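PDB 2JD4: laminin subunit ALPHA-1 from Mus musculus, which forms the C-terminal LG4-5 pair of the laminin-111 alpha1 chain, a metal-binding basement membrane module that probably anchors laminin to the cell surface. Local coordinates for residues A[19-24]-A[191-196]; A[49-54]-A[165-170]; A[244-249]-A[317-322]. The protein carries 4 engineered substitutions. All blocks are in the same frame, centred on the assembly; numbering follows the deposited sequence.

Contact 1: residues A[19-24]-A[191-196]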
loop_
_atom_site.group_PDB
_atom_site.type_symbol
_atom_site.label_atom_id
_atom_site.label_comp_id
_atom_site.label_asym_id
_atom_site.label_seq_id
_atom_site.Cartn_x
_atom_site.Cartn_y
_atom_site.Cartn_z
ATOM N N ALA A 19 -20.457 4.458 -3.359
ATOM C CA ALA A 19 -21.368 3.324 -3.438
ATOM C C ALA A 19 -21.009 2.409 -4.609
ATOM O O ALA A 19 -20.644 2.878 -5.683
ATOM C CB ALA A 19 -22.806 3.820 -3.590
ATOM N N GLY A 20 -21.104 1.103 -4.392
ATOM C CA GLY A 20 -20.819 0.156 -5.456
ATOM C C GLY A 20 -19.390 0.174 -5.972
ATOM O O GLY A 20 -19.150 0.038 -7.178
ATOM N N ALA A 21 -18.439 0.361 -5.066
ATOM C CA ALA A 21 -17.033 0.369 -5.449
ATOM C C ALA A 21 -16.269 -0.376 -4.368
ATOM O O ALA A 21 -16.710 -0.421 -3.213
ATOM C CB ALA A 21 -16.520 1.796 -5.573
ATOM N N HIS A 22 -15.131 -0.957 -4.733
ATOM C CA HIS A 22 -14.334 -1.696 -3.761
ATOM C C HIS A 22 -12.866 -1.261 -3.760
ATOM O O HIS A 22 -12.283 -1.003 -4.815
ATOM C CB HIS A 22 -14.429 -3.201 -4.058
ATOM C CG HIS A 22 -15.826 -3.741 -3.987
ATOM N ND1 HIS A 22 -16.383 -4.218 -2.820
ATOM C CD2 HIS A 22 -16.784 -3.863 -4.936
ATOM C CE1 HIS A 22 -17.622 -4.613 -3.054
ATOM N NE2 HIS A 22 -17.891 -4.408 -4.330
ATOM N N GLN A 23 -12.278 -1.189 -2.569
ATOM C CA GLN A 23 -10.876 -0.817 -2.430
ATOM C C GLN A 23 -10.071 -2.095 -2.215
ATOM O O GLN A 23 -10.390 -2.885 -1.332
ATOM C CB GLN A 23 -10.664 0.105 -1.221
ATOM C CG GLN A 23 -9.200 0.521 -1.010
ATOM C CD GLN A 23 -8.755 1.629 -1.952
ATOM O OE1 GLN A 23 -7.565 1.924 -2.056
ATOM N NE2 GLN A 23 -9.713 2.255 -2.634
ATOM N N PHE A 24 -9.033 -2.292 -3.021
ATOM C CA PHE A 24 -8.183 -3.467 -2.893
ATOM C C PHE A 24 -6.789 -3.038 -2.424
ATOM O O PHE A 24 -6.545 -1.858 -2.168
ATOM C CB PHE A 24 -8.094 -4.212 -4.233
ATOM C CG PHE A 24 -9.421 -4.707 -4.735
ATOM C CD1 PHE A 24 -10.232 -3.888 -5.517
ATOM C CD2 PHE A 24 -9.874 -5.984 -4.402
ATOM C CE1 PHE A 24 -11.484 -4.334 -5.963
ATOM C CE2 PHE A 24 -11.116 -6.439 -4.840
ATOM C CZ PHE A 24 -11.924 -5.609 -5.623
ATOM N N ASP A 191 -12.377 -3.573 1.270
ATOM C CA ASP A 191 -13.019 -2.497 2.028
ATOM C C ASP A 191 -13.655 -1.487 1.068
ATOM O O ASP A 191 -13.693 -1.715 -0.147
ATOM C CB ASP A 191 -11.994 -1.813 2.938
ATOM C CG ASP A 191 -12.585 -1.380 4.274
ATOM O OD1 ASP A 191 -11.827 -1.334 5.264
ATOM O OD2 ASP A 191 -13.800 -1.081 4.342
ATOM N N ARG A 192 -14.154 -0.380 1.612
ATOM C CA ARG A 192 -14.803 0.663 0.814
ATOM C C ARG A 192 -13.833 1.762 0.412
ATOM O O ARG A 192 -12.782 1.926 1.027
ATOM C CB ARG A 192 -15.955 1.268 1.615
ATOM C CG ARG A 192 -16.862 0.223 2.228
ATOM C CD ARG A 192 -17.351 0.666 3.596
ATOM N NE ARG A 192 -18.708 1.185 3.554
ATOM C CZ ARG A 192 -19.352 1.671 4.610
ATOM N NH1 ARG A 192 -18.758 1.710 5.792
ATOM N NH2 ARG A 192 -20.597 2.098 4.483
ATOM N N CYS A 193 -14.190 2.520 -0.624
ATOM C CA CYS A 193 -13.347 3.603 -1.109
ATOM C C CYS A 193 -13.860 4.954 -0.633
ATOM O O CYS A 193 -15.069 5.183 -0.597
ATOM C CB CYS A 193 -13.348 3.648 -2.632
ATOM S SG CYS A 193 -13.227 2.054 -3.482
ATOM N N TYR A 194 -12.941 5.850 -0.292
ATOM C CA TYR A 194 -13.317 7.192 0.135
ATOM C C TYR A 194 -13.752 7.951 -1.123
ATOM O O TYR A 194 -13.202 7.733 -2.211
ATOM C CB TYR A 194 -12.119 7.901 0.786
ATOM C CG TYR A 194 -11.693 7.317 2.117
ATOM C CD1 TYR A 194 -10.442 6.717 2.273
ATOM C CD2 TYR A 194 -12.540 7.372 3.225
ATOM C CE1 TYR A 194 -10.046 6.191 3.506
ATOM C CE2 TYR A 194 -12.154 6.847 4.458
ATOM C CZ TYR A 194 -10.912 6.260 4.590
ATOM O OH TYR A 194 -10.539 5.740 5.810
ATOM N N VAL A 195 -14.751 8.822 -0.990
ATOM C CA VAL A 195 -15.220 9.606 -2.133
ATOM C C VAL A 195 -14.028 10.372 -2.688
ATOM O O VAL A 195 -13.875 10.508 -3.900
ATOM C CB VAL A 195 -16.338 10.610 -1.717
ATOM C CG1 VAL A 195 -16.652 11.576 -2.862
ATOM C CG2 VAL A 195 -17.592 9.844 -1.338
ATOM N N VAL A 196 -13.184 10.857 -1.785
ATOM C CA VAL A 196 -11.982 11.607 -2.146
ATOM C C VAL A 196 -10.792 11.036 -1.375
ATOM O O VAL A 196 -10.833 10.950 -0.147
ATOM C CB VAL A 196 -12.104 13.101 -1.772
ATOM C CG1 VAL A 196 -10.854 13.840 -2.213
ATOM C CG2 VAL A 196 -13.338 13.708 -2.413
HETATM O O HOH W 1 -16.728 1.959 -1.558
#
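The backbone N of Gln23 donates to Asp191 O at 2.9 Å, with a nearly straight N-H...O angle of 175°. A weak return bond runs from Asp191 N to Gln23 O at 3.3 Å. Together they make a single antiparallel bridge, a hydrogen-bonded pair, at the edge of a beta-sandwich of the laminin G type. The short strand 22-23 is thereby flanked on both edges. On its other edge it runs beside strand 167-174, where Phe24 bonds through its backbone to Ala167. The partner 191-196 is a loop between strands 186-188 and 197-198.

Cys193 carries the side-chain packing. Its SG is anti to its own carbonyl carbon (chi1 -43°) and forms a disulfide with Cys168. The sulfur lies over the face of the peptide that joins His22 to Gln23, with SG 3.3 Å from His22 C. Ala21 CB touches the same sulfur at 3.9 Å. Gln23 approaches it with its amide end. Its CG is anti to the backbone N, and chi2 (79°) bends the chain at CD. Gln23 NE2 lies 3.6 Å from Cys193 SG. Nearer the backbone, Gln23 CB rests against Arg192 O.

The carboxylate of Asp191 turns from the strand. Its OD2 accepts Arg192 N on the anti side, a bond within the loop. Arg192 makes a cation-pi contact with Tyr17, and the ring of Tyr194 meets the ring of the same tyrosine.

Beyond the bridge the two backbones are joined through solvent. One water donates to Ala21 O at 2.9 Å and accepts from Cys193 N at 2.8 Å.

Contact 2: residues A[49-54]-A[165-170]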
loop_
_atom_site.group_PDB
_atom_site.type_symbol
_atom_site.label_atom_id
_atom_site.label_comp_id
_atom_site.label_asym_id
_atom_site.label_seq_id
_atom_site.Cartn_x
_atom_site.Cartn_y
_atom_site.Cartn_z
ATOM N N LEU A 49 -13.718 -1.718 -17.230
ATOM C CA LEU A 49 -13.821 -1.384 -15.810
ATOM C C LEU A 49 -13.317 0.031 -15.570
ATOM O O LEU A 49 -12.733 0.638 -16.453
ATOM C CB LEU A 49 -13.009 -2.386 -14.980
ATOM C CG LEU A 49 -11.514 -2.551 -15.276
ATOM C CD1 LEU A 49 -10.720 -1.475 -14.540
ATOM C CD2 LEU A 49 -11.055 -3.929 -14.836
ATOM N N SER A 50 -13.570 0.566 -14.380
ATOM C CA SER A 50 -13.104 1.909 -14.034
ATOM C C SER A 50 -12.165 1.737 -12.846
ATOM O O SER A 50 -12.435 0.939 -11.949
ATOM C CB SER A 50 -14.281 2.821 -13.663
ATOM O OG SER A 50 -14.987 2.318 -12.541
ATOM N N ILE A 51 -11.062 2.477 -12.843
ATOM C CA ILE A 51 -10.090 2.349 -11.774
ATOM C C ILE A 51 -9.521 3.689 -11.327
ATOM O O ILE A 51 -9.440 4.637 -12.105
ATOM C CB ILE A 51 -8.949 1.406 -12.224
ATOM C CG1 ILE A 51 -8.025 1.073 -11.050
ATOM C CG2 ILE A 51 -8.177 2.048 -13.368
ATOM C CD1 ILE A 51 -7.094 -0.098 -11.333
ATOM N N ARG A 52 -9.153 3.758 -10.053
ATOM C CA ARG A 52 -8.583 4.961 -9.454
ATOM C C ARG A 52 -7.463 4.497 -8.522
ATOM O O ARG A 52 -7.705 3.696 -7.615
ATOM C CB ARG A 52 -9.648 5.705 -8.654
ATOM C CG ARG A 52 -9.126 6.927 -7.947
ATOM C CD ARG A 52 -9.519 6.867 -6.489
ATOM N NE ARG A 52 -10.696 7.659 -6.217
ATOM C CZ ARG A 52 -11.363 7.633 -5.071
ATOM N NH1 ARG A 52 -10.971 6.839 -4.081
ATOM N NH2 ARG A 52 -12.419 8.412 -4.920
ATOM N N THR A 53 -6.255 5.015 -8.720
ATOM C CA THR A 53 -5.117 4.572 -7.913
ATOM C C THR A 53 -3.906 5.517 -7.883
ATOM O O THR A 53 -3.750 6.382 -8.741
ATOM C CB THR A 53 -4.634 3.204 -8.439
ATOM O OG1 THR A 53 -3.544 2.727 -7.646
ATOM C CG2 THR A 53 -4.184 3.334 -9.896
ATOM N N PHE A 54 -3.050 5.332 -6.879
ATOM C CA PHE A 54 -1.817 6.109 -6.735
ATOM C C PHE A 54 -0.652 5.110 -6.791
ATOM O O PHE A 54 0.515 5.501 -6.793
ATOM C CB PHE A 54 -1.748 6.825 -5.376
ATOM C CG PHE A 54 -2.720 7.968 -5.220
ATOM C CD1 PHE A 54 -3.891 7.809 -4.484
ATOM C CD2 PHE A 54 -2.435 9.216 -5.769
ATOM C CE1 PHE A 54 -4.764 8.878 -4.291
ATOM C CE2 PHE A 54 -3.300 10.292 -5.583
ATOM C CZ PHE A 54 -4.466 10.125 -4.843
ATOM N N ILE A 165 -3.657 -5.124 -6.161
ATOM C CA ILE A 165 -3.496 -3.731 -6.580
ATOM C C ILE A 165 -4.108 -2.766 -5.551
ATOM O O ILE A 165 -5.257 -2.937 -5.150
ATOM C CB ILE A 165 -4.182 -3.488 -7.966
ATOM C CG1 ILE A 165 -4.012 -2.033 -8.412
ATOM C CG2 ILE A 165 -5.665 -3.807 -7.886
ATOM C CD1 ILE A 165 -2.662 -1.720 -8.994
ATOM N N PRO A 166 -3.337 -1.758 -5.096
ATOM C CA PRO A 166 -3.865 -0.795 -4.122
ATOM C C PRO A 166 -4.687 0.221 -4.903
ATOM O O PRO A 166 -4.167 1.259 -5.313
ATOM C CB PRO A 166 -2.602 -0.155 -3.528
ATOM C CG PRO A 166 -1.514 -1.155 -3.827
ATOM C CD PRO A 166 -1.875 -1.616 -5.209
ATOM N N ALA A 167 -5.960 -0.085 -5.129
ATOM C CA ALA A 167 -6.815 0.816 -5.891
ATOM C C ALA A 167 -8.291 0.544 -5.650
ATOM O O ALA A 167 -8.662 -0.508 -5.130
ATOM C CB ALA A 167 -6.516 0.671 -7.391
ATOM N N CYS A 168 -9.115 1.504 -6.056
ATOM C CA CYS A 168 -10.561 1.397 -5.951
ATOM C C CYS A 168 -11.052 0.994 -7.332
ATOM O O CYS A 168 -10.628 1.564 -8.337
ATOM C CB CYS A 168 -11.178 2.743 -5.574
ATOM S SG CYS A 168 -12.991 2.658 -5.400
ATOM N N ILE A 169 -11.936 0.009 -7.387
ATOM C CA ILE A 169 -12.470 -0.440 -8.662
ATOM C C ILE A 169 -13.992 -0.359 -8.640
ATOM O O ILE A 169 -14.632 -0.810 -7.696
ATOM C CB ILE A 169 -12.043 -1.887 -8.972
ATOM C CG1 ILE A 169 -10.517 -1.981 -9.036
ATOM C CG2 ILE A 169 -12.623 -2.320 -10.315
ATOM C CD1 ILE A 169 -9.999 -3.393 -9.308
ATOM N N GLY A 170 -14.561 0.240 -9.677
ATOM C CA GLY A 170 -15.999 0.365 -9.751
ATOM C C GLY A 170 -16.606 -0.855 -10.414
ATOM O O GLY A 170 -16.195 -1.989 -10.153
HETATM O O HOH W 2 -3.464 3.969 -4.530
#
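Two neighbouring antiparallel strands of a laminin G beta-sandwich meet here, 44-53 and 167-174. Within the segments, strands 49-53 and 167-170 run at 163° to each other. Arg52 and Cys168 form a hydrogen-bonded pair: Cys168 N donates to Arg52 O at 3.0 Å, and Arg52 N to Cys168 O at 3.2 Å. Gly170 N adds a bond to Ser50 O. Between these bonds Ile51 faces Ile169 as a non-hydrogen-bonded pair.

Side chains alternate between the two faces of the sheet. Ile51, Ile169, Thr53 and Ala167 share one. There Ile51 CG1 lies 4.0 Å from Ala167 CB, and Ile51 also packs on Ile60 of strand 58-64, in the facing sheet. Thr53 CB and Ala167 CB are tight at 3.3 Å. Arg52 and Cys168 occupy the other face. Arg52 NH2 donates to Tyr194 O, and Cys168 is the disulfide partner of Cys193. At the far end of the pairing Ser50 OG lies 3.6 Å from the bare CA of Gly170.

Thr53 also acts through its hydroxyl. OG1 is anti to the backbone N (chi1 -178°) and donates to Pro166 O at 2.8 Å. It also accepts a bond from Ala55 N. Pro166 is the centre of an inverse gamma turn. A water donates to the same Pro166 O and accepts from Phe54 N at 2.7 Å. Pro166 O is thus gripped by a hydroxyl and a water.

The chemistry differs by face. The one turned toward the sandwich interior is mainly aliphatic, with the Thr53 hydroxyl satisfied by Pro166 O and Ala55 N. On the other, a disulfide and a guanidinium tie the sheet to the loop containing Cys193 and Tyr194.

Contact 3: residues A[244-249]-A[317-322]. With MG (magnesium ion), chain D.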
loop_
_atom_site.group_PDB
_atom_site.type_symbol
_atom_site.label_atom_id
_atom_site.label_comp_id
_atom_site.label_asym_id
_atom_site.label_seq_id
_atom_site.Cartn_x
_atom_site.Cartn_y
_atom_site.Cartn_z
ATOM N N LYS A 244 15.202 -6.987 25.258
ATOM C CA LYS A 244 16.149 -6.551 26.277
ATOM C C LYS A 244 16.340 -5.035 26.339
ATOM O O LYS A 244 15.458 -4.316 26.820
ATOM C CB LYS A 244 17.506 -7.233 26.059
ATOM C CG LYS A 244 17.450 -8.752 26.137
ATOM C CD LYS A 244 18.823 -9.369 25.916
ATOM C CE LYS A 244 18.750 -10.888 25.919
ATOM N NZ LYS A 244 18.233 -11.420 27.210
ATOM N N VAL A 245 17.485 -4.554 25.847
ATOM C CA VAL A 245 17.809 -3.127 25.881
ATOM C C VAL A 245 17.920 -2.422 24.513
ATOM O O VAL A 245 17.292 -1.382 24.283
ATOM C CB VAL A 245 19.133 -2.902 26.655
ATOM C CG1 VAL A 245 19.448 -1.412 26.748
ATOM C CG2 VAL A 245 19.029 -3.512 28.054
ATOM N N ASP A 246 18.730 -2.973 23.616
ATOM C CA ASP A 246 18.925 -2.384 22.289
ATOM C C ASP A 246 17.608 -2.094 21.553
ATOM O O ASP A 246 16.783 -2.992 21.370
ATOM C CB ASP A 246 19.804 -3.311 21.444
ATOM C CG ASP A 246 21.253 -3.324 21.913
ATOM O OD1 ASP A 246 21.509 -2.922 23.067
ATOM O OD2 ASP A 246 22.128 -3.738 21.129
ATOM N N ALA A 247 17.427 -0.846 21.123
ATOM C CA ALA A 247 16.208 -0.450 20.410
ATOM C C ALA A 247 16.241 0.982 19.873
ATOM O O ALA A 247 17.072 1.794 20.285
ATOM C CB ALA A 247 15.002 -0.617 21.328
ATOM N N ILE A 248 15.336 1.277 18.937
ATOM C CA ILE A 248 15.206 2.619 18.367
ATOM C C ILE A 248 13.717 2.957 18.276
ATOM O O ILE A 248 12.883 2.060 18.150
ATOM C CB ILE A 248 15.824 2.733 16.950
ATOM C CG1 ILE A 248 15.012 1.919 15.942
ATOM C CG2 ILE A 248 17.270 2.248 16.973
ATOM C CD1 ILE A 248 15.412 2.186 14.501
ATOM N N GLY A 249 13.386 4.243 18.348
ATOM C CA GLY A 249 11.992 4.652 18.275
ATOM C C GLY A 249 11.792 6.048 17.714
ATOM O O GLY A 249 12.658 6.911 17.856
ATOM N N SER A 317 26.309 -0.224 18.082
ATOM C CA SER A 317 25.380 -1.093 17.372
ATOM C C SER A 317 24.064 -1.317 18.107
ATOM O O SER A 317 24.048 -1.683 19.282
ATOM C CB SER A 317 26.040 -2.445 17.091
ATOM O OG SER A 317 25.130 -3.348 16.481
ATOM N N ALA A 318 22.955 -1.069 17.415
ATOM C CA ALA A 318 21.634 -1.292 17.993
ATOM C C ALA A 318 21.313 -2.708 17.553
ATOM O O ALA A 318 20.785 -2.938 16.462
ATOM C CB ALA A 318 20.625 -0.316 17.424
ATOM N N ASP A 319 21.654 -3.662 18.405
ATOM C CA ASP A 319 21.448 -5.058 18.077
ATOM C C ASP A 319 20.026 -5.550 18.224
ATOM O O ASP A 319 19.699 -6.283 19.155
ATOM C CB ASP A 319 22.407 -5.916 18.896
ATOM C CG ASP A 319 23.854 -5.552 18.634
ATOM O OD1 ASP A 319 24.307 -5.713 17.478
ATOM O OD2 ASP A 319 24.528 -5.085 19.570
ATOM N N THR A 320 19.181 -5.126 17.290
ATOM C CA THR A 320 17.792 -5.545 17.274
ATOM C C THR A 320 17.738 -6.739 16.336
ATOM O O THR A 320 18.663 -6.974 15.558
ATOM C CB THR A 320 16.864 -4.448 16.709
ATOM O OG1 THR A 320 17.101 -4.293 15.302
ATOM C CG2 THR A 320 17.117 -3.122 17.409
ATOM N N ASN A 321 16.652 -7.491 16.421
ATOM C CA ASN A 321 16.441 -8.655 15.574
ATOM C C ASN A 321 14.968 -8.914 15.793
ATOM O O ASN A 321 14.557 -10.020 16.152
ATOM C CB ASN A 321 17.273 -9.843 16.067
ATOM C CG ASN A 321 17.485 -10.891 14.992
ATOM O OD1 ASN A 321 18.126 -11.917 15.224
ATOM N ND2 ASN A 321 16.949 -10.635 13.802
ATOM N N ASP A 322 14.177 -7.867 15.567
ATOM C CA ASP A 322 12.745 -7.930 15.799
ATOM C C ASP A 322 11.910 -7.221 14.736
ATOM O O ASP A 322 12.442 -6.533 13.867
ATOM C CB ASP A 322 12.467 -7.334 17.176
ATOM C CG ASP A 322 13.288 -8.005 18.269
ATOM O OD1 ASP A 322 12.717 -8.790 19.048
ATOM O OD2 ASP A 322 14.507 -7.758 18.337
HETATM MG MG MG D . 24.166 -4.463 21.650
HETATM O O HOH W 3 23.864 -3.677 23.715
HETATM O O HOH W 4 25.430 -2.748 21.233
HETATM O O HOH W 5 23.247 -6.206 21.972
#
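Asp246 and Asp319 share a magnesium ion in the second laminin G domain. Strand 247-253 begins just after Asp246, and 317-321 is the loop leading into strand 322-326. Metal bonds come first. Asp246 OD2 and Asp319 OD2 each bind the ion at 2.2 Å, and three waters are also ligands. The site is consistent with the metal sites known in LG domains, which usually take calcium.

Hydrogen bonds surround the ligands. Asp246 OD2 also accepts Asp319 N at 2.8 Å, on its anti side, so one oxygen is gripped by the metal and an N-H. One metal-bound water donates to Asp246 OD1 at 2.6 Å. Another donates to Ser317 O. Ser317 OG donates to Asp319 OD1 at 2.7 Å from above the carboxylate plane. Asp319 is itself the centre of an inverse gamma turn, with Thr320 N bonded to Ala318 O. Thr320 OG1 donates to Tyr216 O.

Apolar contacts lie behind the site. Ile248 CG2 touches Ala318 CB at 4.2 Å. The methyl CG2 of Thr320 rests 4.1 Å from Ala247 CA.

In the fold
Contacts 1 and 2 are neighbours, with centres 9 Å apart. The disulfide between Cys193 SG and Cys168 SG, 2.0 Å long, joins them directly. Strands 22-23 and 167-174 are neighbours in one sheet, with a probable hydrogen bond from Ile169 N to His22 O at 2.8 Å across them. Contact 2 lies within the stretch of chain that contact 1 brings together. Contact 3 is separate. Its centre is 39 Å from both others, and its nearest atoms are about 25 Å from contact 1 and about 23 Å from contact 2. It belongs to the other laminin G domain and holds one magnesium site; the second ion is bound by Asp70, Leu87, Thr137 and Asp139.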